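Local structure of Non-ribosomal peptide synthetase (Methanobrevibacter ruminantium, 6VTJ) at residues D201-L206 with L242-T247; Y406-E411 with Y483-D488. The protein probably releases a peptide held as a phosphopantetheine thioester by reducing it, using a carrier domain joined to an NAD(P)H-dependent reductase domain. All coordinates share one frame; numbering follows the deposited sequence.

Interaction 1: D201-L206 with L242-T247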
ATOM      1  N   ASP A 201      -2.250 -13.099 -21.800  1.00 44.93           N
ATOM      2  CA  ASP A 201      -2.237 -14.473 -22.296  1.00 43.47           C
ATOM      3  C   ASP A 201      -1.988 -15.485 -21.186  1.00 42.71           C
ATOM      4  O   ASP A 201      -2.432 -16.634 -21.288  1.00 44.61           O
ATOM      5  CB  ASP A 201      -1.181 -14.640 -23.386  1.00 46.89           C
ATOM      6  CG  ASP A 201      -1.512 -13.868 -24.655  1.00 55.26           C
ATOM      7  OD1 ASP A 201      -2.689 -13.500 -24.857  1.00 57.36           O
ATOM      8  OD2 ASP A 201      -0.583 -13.643 -25.461  1.00 60.38           O
ATOM      9  N   ASP A 202      -1.274 -15.090 -20.127  1.00 43.94           N
ATOM     10  CA  ASP A 202      -1.080 -15.981 -18.988  1.00 41.15           C
ATOM     11  C   ASP A 202      -2.393 -16.382 -18.331  1.00 40.93           C
ATOM     12  O   ASP A 202      -2.423 -17.381 -17.606  1.00 43.95           O
ATOM     13  CB  ASP A 202      -0.182 -15.318 -17.945  1.00 44.37           C
ATOM     14  CG  ASP A 202       1.236 -15.106 -18.437  1.00 39.44           C
ATOM     15  OD1 ASP A 202       1.554 -15.536 -19.563  1.00 44.86           O
ATOM     16  OD2 ASP A 202       2.025 -14.493 -17.696  1.00 40.64           O
ATOM     17  N   PHE A 203      -3.471 -15.618 -18.537  1.00 38.77           N
ATOM     18  CA  PHE A 203      -4.780 -16.007 -18.029  1.00 41.92           C
ATOM     19  C   PHE A 203      -5.435 -17.086 -18.879  1.00 43.12           C
ATOM     20  O   PHE A 203      -6.280 -17.840 -18.367  1.00 46.77           O
ATOM     21  CB  PHE A 203      -5.707 -14.791 -17.947  1.00 39.17           C
ATOM     22  CG  PHE A 203      -5.393 -13.866 -16.800  1.00 39.15           C
ATOM     23  CD1 PHE A 203      -5.988 -14.051 -15.553  1.00 38.42           C
ATOM     24  CD2 PHE A 203      -4.495 -12.816 -16.962  1.00 38.54           C
ATOM     25  CE1 PHE A 203      -5.695 -13.202 -14.494  1.00 34.72           C
ATOM     26  CE2 PHE A 203      -4.197 -11.962 -15.905  1.00 34.60           C
ATOM     27  CZ  PHE A 203      -4.797 -12.160 -14.669  1.00 34.92           C
ATOM     28  N   LYS A 204      -5.046 -17.186 -20.152  1.00 39.65           N
ATOM     29  CA  LYS A 204      -5.677 -18.135 -21.065  1.00 45.26           C
ATOM     30  C   LYS A 204      -5.590 -19.561 -20.534  1.00 42.13           C
ATOM     31  O   LYS A 204      -6.564 -20.315 -20.614  1.00 43.73           O
ATOM     32  CB  LYS A 204      -5.036 -18.029 -22.451  1.00 40.33           C
ATOM     33  N   GLN A 205      -4.449 -19.938 -19.951  1.00 42.64           N
ATOM     34  CA  GLN A 205      -4.283 -21.298 -19.440  1.00 43.50           C
ATOM     35  C   GLN A 205      -5.272 -21.658 -18.341  1.00 45.09           C
ATOM     36  O   GLN A 205      -5.395 -22.846 -18.014  1.00 47.48           O
ATOM     37  CB  GLN A 205      -2.859 -21.493 -18.911  1.00 45.25           C
ATOM     38  CG  GLN A 205      -2.555 -20.718 -17.627  1.00 39.30           C
ATOM     39  CD  GLN A 205      -1.114 -20.867 -17.194  1.00 41.78           C
ATOM     40  OE1 GLN A 205      -0.601 -21.983 -17.085  1.00 39.79           O
ATOM     41  NE2 GLN A 205      -0.446 -19.734 -16.933  1.00 42.92           N
ATOM     42  N   LEU A 206      -5.968 -20.679 -17.756  1.00 45.95           N
ATOM     43  CA  LEU A 206      -6.924 -20.944 -16.691  1.00 43.07           C
ATOM     44  C   LEU A 206      -8.360 -21.016 -17.179  1.00 44.90           C
ATOM     45  O   LEU A 206      -9.262 -21.261 -16.374  1.00 46.22           O
ATOM     46  CB  LEU A 206      -6.826 -19.873 -15.611  1.00 41.30           C
ATOM     47  CG  LEU A 206      -5.470 -19.683 -14.952  1.00 42.01           C
ATOM     48  CD1 LEU A 206      -5.543 -18.438 -14.113  1.00 41.16           C
ATOM     49  CD2 LEU A 206      -5.088 -20.903 -14.111  1.00 43.99           C
ATOM     50  N   LEU A 242      -9.991  -8.763 -14.797  1.00 26.61           N
ATOM     51  CA  LEU A 242     -11.407  -8.540 -15.044  1.00 28.73           C
ATOM     52  C   LEU A 242     -11.836  -9.145 -16.368  1.00 33.66           C
ATOM     53  O   LEU A 242     -12.922  -9.722 -16.465  1.00 33.34           O
ATOM     54  CB  LEU A 242     -11.710  -7.040 -15.035  1.00 30.66           C
ATOM     55  CG  LEU A 242     -11.626  -6.321 -13.696  1.00 24.76           C
ATOM     56  CD1 LEU A 242     -11.666  -4.808 -13.883  1.00 24.21           C
ATOM     57  CD2 LEU A 242     -12.763  -6.800 -12.827  1.00 26.12           C
ATOM     58  N   LYS A 243     -11.009  -8.999 -17.405  1.00 36.22           N
ATOM     59  CA  LYS A 243     -11.328  -9.608 -18.695  1.00 39.24           C
ATOM     60  C   LYS A 243     -11.402 -11.120 -18.569  1.00 39.03           C
ATOM     61  O   LYS A 243     -12.335 -11.763 -19.087  1.00 38.66           O
ATOM     62  CB  LYS A 243     -10.286  -9.194 -19.738  1.00 35.88           C
ATOM     63  CG  LYS A 243     -10.433  -7.742 -20.177  1.00 45.80           C
ATOM     64  CD  LYS A 243      -9.506  -7.364 -21.340  1.00 44.54           C
ATOM     65  N   PHE A 244     -10.440 -11.705 -17.845  1.00 39.37           N
ATOM     66  CA  PHE A 244     -10.507 -13.128 -17.562  1.00 33.08           C
ATOM     67  C   PHE A 244     -11.806 -13.482 -16.852  1.00 38.74           C
ATOM     68  O   PHE A 244     -12.485 -14.444 -17.225  1.00 41.10           O
ATOM     69  CB  PHE A 244      -9.323 -13.581 -16.721  1.00 35.17           C
ATOM     70  CG  PHE A 244      -9.507 -14.963 -16.175  1.00 36.59           C
ATOM     71  CD1 PHE A 244      -9.386 -16.064 -17.009  1.00 35.77           C
ATOM     72  CD2 PHE A 244      -9.878 -15.164 -14.845  1.00 34.89           C
ATOM     73  CE1 PHE A 244      -9.583 -17.347 -16.514  1.00 38.86           C
ATOM     74  CE2 PHE A 244     -10.081 -16.434 -14.348  1.00 33.10           C
ATOM     75  CZ  PHE A 244      -9.931 -17.530 -15.183  1.00 37.97           C
ATOM     76  N   ALA A 245     -12.167 -12.718 -15.818  1.00 38.85           N
ATOM     77  CA  ALA A 245     -13.396 -13.011 -15.083  1.00 39.45           C
ATOM     78  C   ALA A 245     -14.627 -12.905 -15.977  1.00 42.35           C
ATOM     79  O   ALA A 245     -15.594 -13.656 -15.797  1.00 40.85           O
ATOM     80  CB  ALA A 245     -13.531 -12.065 -13.889  1.00 38.61           C
ATOM     81  N   GLN A 246     -14.602 -11.990 -16.945  1.00 38.10           N
ATOM     82  CA  GLN A 246     -15.757 -11.757 -17.800  1.00 44.62           C
ATOM     83  C   GLN A 246     -15.941 -12.847 -18.842  1.00 44.14           C
ATOM     84  O   GLN A 246     -17.070 -13.056 -19.302  1.00 45.92           O
ATOM     85  CB  GLN A 246     -15.641 -10.393 -18.487  1.00 38.21           C
ATOM     86  CG  GLN A 246     -16.157  -9.235 -17.622  1.00 39.99           C
ATOM     87  CD  GLN A 246     -15.524  -7.904 -17.979  1.00 44.61           C
ATOM     88  OE1 GLN A 246     -14.397  -7.855 -18.479  1.00 48.97           O
ATOM     89  NE2 GLN A 246     -16.243  -6.813 -17.725  1.00 45.82           N
ATOM     90  N   THR A 247     -14.870 -13.558 -19.207  1.00 45.10           N
ATOM     91  CA  THR A 247     -15.040 -14.674 -20.137  1.00 48.42           C
ATOM     92  C   THR A 247     -16.019 -15.736 -19.640  1.00 50.49           C
ATOM     93  O   THR A 247     -16.470 -16.552 -20.446  1.00 53.37           O
ATOM     94  CB  THR A 247     -13.709 -15.365 -20.442  1.00 50.80           C
ATOM     95  OG1 THR A 247     -13.317 -16.176 -19.323  1.00 54.62           O
ATOM     96  CG2 THR A 247     -12.635 -14.353 -20.779  1.00 46.39           C
TER
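In the Rossmann-type fold of the reductase domain, Phe203 of the short helix 201-204 meets Phe244 toward the end of helix 229-246, and Leu206 completes a small buried apolar contact. The two rings cross at a slant, with centroids 5.7 Å apart and planes inclined by 34°. Their nearest approach joins the Phe203 ring to the stem of the other side chain, Phe203 CD1 lying 3.6 Å from Phe244 CB. Phe244 carries its CG anti to the backbone N (chi1 168°), which lets the ring reach past Phe203 to Leu206. There Phe244 CE1 rests 3.8 Å from Leu206 CB, and CZ is almost equally near the same carbon. Backbone oxygens also border this ring: Phe203 O is 3.8 Å from Phe244 CD1, and Leu206 O lies in the ring plane at the edge, 4.0 Å from Phe244 CZ. Leu130 of strand 129-132 touches both Leu206 and Phe244, and Leu206 also reaches Ile193 of strand 190-194, so the contact joins helix 229-246 and the turn after helix 201-204 to parallel strands of the central sheet. An alanine in place of Phe244 would keep the CB near Phe203 but is likely to open a gap beside Leu206 and Leu130 and leave the Phe203 ring less firmly confined. Polar bonds brace the backbone on each segment. Gln205 folds back so that NE2 donates to a lone pair of Asp202 O at 3.1 Å, with an N-H...O angle of 159°, and NE2 also bonds Glu194 O. On helix 229-246, the Phe244 carbonyl oxygen receives the Thr247 hydroxyl in the carbonyl plane, OG1 to O 2.8 Å.

Interaction 2: Y406-E411 with Y483-D488; sequences YGYGIE and YLNKFD
Tyr406 OH is hydrogen-bonded to Asp482 OD1, about one helical turn before Asn485, and this bond holds the Tyr406 ring where Asn485 can lie over its face. Asn485 ND2 sits 3.5 Å above the plane of the Tyr406 ring, displaced toward the rim and closest to CD1 and CE1. Ring and amide planes are nearly perpendicular, at 87°, so the amide presents its nitrogen end rather than its flat side. The other end of the amide meets the second tyrosine, with Tyr408 OH 3.3 Å from Asn485 OD1. Tyr406 CB also packs over one face of the Tyr408 ring, and Lys347 makes a cation-pi contact with that ring. Helix 474-485 is closed by a Schellman motif with Asp488, at positive phi, as the C-prime residue: Tyr489 N bonds Leu484 O, and Asp488 N bonds Asn485 O at 2.9 Å. Only a small area is buried, and the three side chains that meet are partly exposed. The amide's N-H groups, which carry the partial positive charge, are turned toward the electron-rich face of Tyr406, a geometry consistent with a weak N-H to pi attraction added to van der Waals contact.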
ATOM      1  N   TYR A 406      12.001  -1.361  25.924  1.00 35.45           N
ATOM      2  CA  TYR A 406      13.337  -1.803  25.544  1.00 38.86           C
ATOM      3  C   TYR A 406      14.429  -0.856  26.021  1.00 36.33           C
ATOM      4  O   TYR A 406      15.600  -1.085  25.710  1.00 34.82           O
ATOM      5  CB  TYR A 406      13.423  -1.971  24.020  1.00 36.86           C
ATOM      6  CG  TYR A 406      12.368  -2.909  23.495  1.00 39.17           C
ATOM      7  CD1 TYR A 406      12.523  -4.289  23.603  1.00 38.06           C
ATOM      8  CD2 TYR A 406      11.201  -2.422  22.929  1.00 36.50           C
ATOM      9  CE1 TYR A 406      11.544  -5.155  23.154  1.00 40.36           C
ATOM     10  CE2 TYR A 406      10.214  -3.281  22.477  1.00 36.96           C
ATOM     11  CZ  TYR A 406      10.394  -4.640  22.588  1.00 36.96           C
ATOM     12  OH  TYR A 406       9.420  -5.481  22.127  1.00 36.61           O
ATOM     13  N   GLY A 407      14.072   0.202  26.746  1.00 36.15           N
ATOM     14  CA  GLY A 407      15.039   1.171  27.213  1.00 36.22           C
ATOM     15  C   GLY A 407      15.423   2.247  26.226  1.00 40.29           C
ATOM     16  O   GLY A 407      16.471   2.871  26.398  1.00 45.96           O
ATOM     17  N   TYR A 408      14.606   2.506  25.197  1.00 40.46           N
ATOM     18  CA  TYR A 408      14.986   3.502  24.194  1.00 38.66           C
ATOM     19  C   TYR A 408      14.804   4.943  24.662  1.00 37.51           C
ATOM     20  O   TYR A 408      15.338   5.853  24.017  1.00 41.39           O
ATOM     21  CB  TYR A 408      14.198   3.291  22.898  1.00 38.00           C
ATOM     22  CG  TYR A 408      14.495   1.982  22.212  1.00 39.98           C
ATOM     23  CD1 TYR A 408      15.760   1.400  22.281  1.00 41.68           C
ATOM     24  CD2 TYR A 408      13.510   1.324  21.500  1.00 41.25           C
ATOM     25  CE1 TYR A 408      16.027   0.185  21.650  1.00 40.17           C
ATOM     26  CE2 TYR A 408      13.764   0.120  20.870  1.00 46.80           C
ATOM     27  CZ  TYR A 408      15.020  -0.444  20.946  1.00 41.68           C
ATOM     28  OH  TYR A 408      15.244  -1.643  20.307  1.00 46.50           O
ATOM     29  N   GLY A 409      14.048   5.180  25.734  1.00 38.81           N
ATOM     30  CA  GLY A 409      13.937   6.519  26.297  1.00 37.40           C
ATOM     31  C   GLY A 409      13.347   7.572  25.381  1.00 39.25           C
ATOM     32  O   GLY A 409      13.703   8.752  25.497  1.00 34.91           O
ATOM     33  N   ILE A 410      12.433   7.184  24.487  1.00 35.62           N
ATOM     34  CA  ILE A 410      11.825   8.129  23.555  1.00 32.92           C
ATOM     35  C   ILE A 410      10.861   9.041  24.302  1.00 32.82           C
ATOM     36  O   ILE A 410      10.063   8.581  25.126  1.00 36.16           O
ATOM     37  CB  ILE A 410      11.107   7.364  22.434  1.00 33.59           C
ATOM     38  CG1 ILE A 410      12.098   6.466  21.677  1.00 30.34           C
ATOM     39  CG2 ILE A 410      10.298   8.337  21.521  1.00 31.16           C
ATOM     40  CD1 ILE A 410      11.411   5.299  20.949  1.00 31.69           C
ATOM     41  N   GLU A 411      10.927  10.344  24.011  1.00 33.63           N
ATOM     42  CA  GLU A 411      10.169  11.361  24.736  1.00 33.28           C
ATOM     43  C   GLU A 411       9.246  12.116  23.787  1.00 32.44           C
ATOM     44  O   GLU A 411       9.615  12.396  22.640  1.00 31.46           O
ATOM     45  CB  GLU A 411      11.113  12.372  25.441  1.00 31.64           C
ATOM     46  CG  GLU A 411      11.876  11.804  26.649  1.00 34.65           C
ATOM     47  CD  GLU A 411      12.746  12.850  27.351  1.00 37.72           C
ATOM     48  N   TYR A 483      10.048  -9.252  17.111  1.00 29.11           N
ATOM     49  CA  TYR A 483      10.421  -9.830  15.833  1.00 31.02           C
ATOM     50  C   TYR A 483      11.420  -8.922  15.133  1.00 33.90           C
ATOM     51  O   TYR A 483      12.499  -9.365  14.708  1.00 34.45           O
ATOM     52  CB  TYR A 483       9.173 -10.066  14.984  1.00 26.76           C
ATOM     53  CG  TYR A 483       9.490 -10.626  13.638  1.00 28.61           C
ATOM     54  CD1 TYR A 483       9.776 -11.973  13.483  1.00 32.73           C
ATOM     55  CD2 TYR A 483       9.520  -9.810  12.511  1.00 29.77           C
ATOM     56  CE1 TYR A 483      10.078 -12.498  12.240  1.00 30.54           C
ATOM     57  CE2 TYR A 483       9.832 -10.327  11.262  1.00 32.20           C
ATOM     58  CZ  TYR A 483      10.109 -11.675  11.141  1.00 33.19           C
ATOM     59  OH  TYR A 483      10.408 -12.199   9.908  1.00 39.51           O
ATOM     60  N   LEU A 484      11.114  -7.626  15.074  1.00 31.09           N
ATOM     61  CA  LEU A 484      12.012  -6.740  14.349  1.00 29.90           C
ATOM     62  C   LEU A 484      13.342  -6.628  15.076  1.00 31.51           C
ATOM     63  O   LEU A 484      14.388  -6.460  14.445  1.00 34.03           O
ATOM     64  CB  LEU A 484      11.376  -5.370  14.162  1.00 32.29           C
ATOM     65  CG  LEU A 484      10.105  -5.315  13.320  1.00 29.90           C
ATOM     66  CD1 LEU A 484       9.432  -3.976  13.557  1.00 31.48           C
ATOM     67  CD2 LEU A 484      10.386  -5.533  11.846  1.00 31.11           C
ATOM     68  N   ASN A 485      13.334  -6.789  16.394  1.00 33.39           N
ATOM     69  CA  ASN A 485      14.592  -6.680  17.105  1.00 37.33           C
ATOM     70  C   ASN A 485      15.497  -7.862  16.798  1.00 36.34           C
ATOM     71  O   ASN A 485      16.719  -7.732  16.878  1.00 41.14           O
ATOM     72  CB  ASN A 485      14.333  -6.556  18.596  1.00 35.05           C
ATOM     73  CG  ASN A 485      14.120  -5.126  19.012  1.00 40.46           C
ATOM     74  OD1 ASN A 485      14.523  -4.195  18.303  1.00 38.50           O
ATOM     75  ND2 ASN A 485      13.490  -4.935  20.163  1.00 38.12           N
ATOM     76  N   LYS A 486      14.917  -9.006  16.420  1.00 32.15           N
ATOM     77  CA  LYS A 486      15.747 -10.114  15.946  1.00 34.40           C
ATOM     78  C   LYS A 486      16.615  -9.723  14.745  1.00 42.66           C
ATOM     79  O   LYS A 486      17.640 -10.369  14.487  1.00 41.33           O
ATOM     80  CB  LYS A 486      14.882 -11.319  15.565  1.00 35.12           C
ATOM     81  CG  LYS A 486      14.290 -12.081  16.751  1.00 36.83           C
ATOM     82  CD  LYS A 486      13.882 -13.496  16.345  1.00 41.41           C
ATOM     83  N   PHE A 487      16.234  -8.693  13.995  1.00 36.80           N
ATOM     84  CA  PHE A 487      17.037  -8.235  12.872  1.00 38.13           C
ATOM     85  C   PHE A 487      17.833  -6.977  13.202  1.00 38.86           C
ATOM     86  O   PHE A 487      18.419  -6.370  12.300  1.00 42.65           O
ATOM     87  CB  PHE A 487      16.138  -8.016  11.654  1.00 39.76           C
ATOM     88  CG  PHE A 487      15.452  -9.270  11.206  1.00 41.62           C
ATOM     89  CD1 PHE A 487      14.264  -9.672  11.789  1.00 36.04           C
ATOM     90  CD2 PHE A 487      16.025 -10.075  10.236  1.00 47.92           C
ATOM     91  CE1 PHE A 487      13.647 -10.837  11.397  1.00 38.84           C
ATOM     92  CE2 PHE A 487      15.401 -11.241   9.834  1.00 48.53           C
ATOM     93  CZ  PHE A 487      14.210 -11.620  10.420  1.00 45.46           C
ATOM     94  N   ASP A 488      17.898  -6.603  14.484  1.00 39.70           N
ATOM     95  CA  ASP A 488      18.482  -5.330  14.903  1.00 38.16           C
ATOM     96  C   ASP A 488      17.904  -4.187  14.078  1.00 40.13           C
ATOM     97  O   ASP A 488      18.621  -3.296  13.620  1.00 39.15           O
ATOM     98  CB  ASP A 488      20.008  -5.366  14.814  1.00 40.10           C
ATOM     99  CG  ASP A 488      20.619  -6.378  15.771  1.00 46.36           C
ATOM    100  OD1 ASP A 488      20.019  -6.648  16.837  1.00 46.02           O
ATOM    101  OD2 ASP A 488      21.703  -6.906  15.456  1.00 59.84           O
TER

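Overall arrangement
Interactions 1 and 2 lie on opposite sides of the chain's centre, their own centres about 47 Å apart and their nearest atoms about 29 Å apart, so neither touches the other. The 4'-phosphopantetheine pocket is related to both through intervening elements. Helix 229-246, which supplies Phe244 to interaction 1, begins shortly after the pocket residues Val221 to Tyr224. In interaction 2, the segment 483-488 packs through Leu484 on Leu340 of helix 338-349, whose first residue, Ala338, belongs to the pocket. One contact is buried and apolar against the Rossmann-type sheet; the other is a polar surface contact between a loop and a helix end.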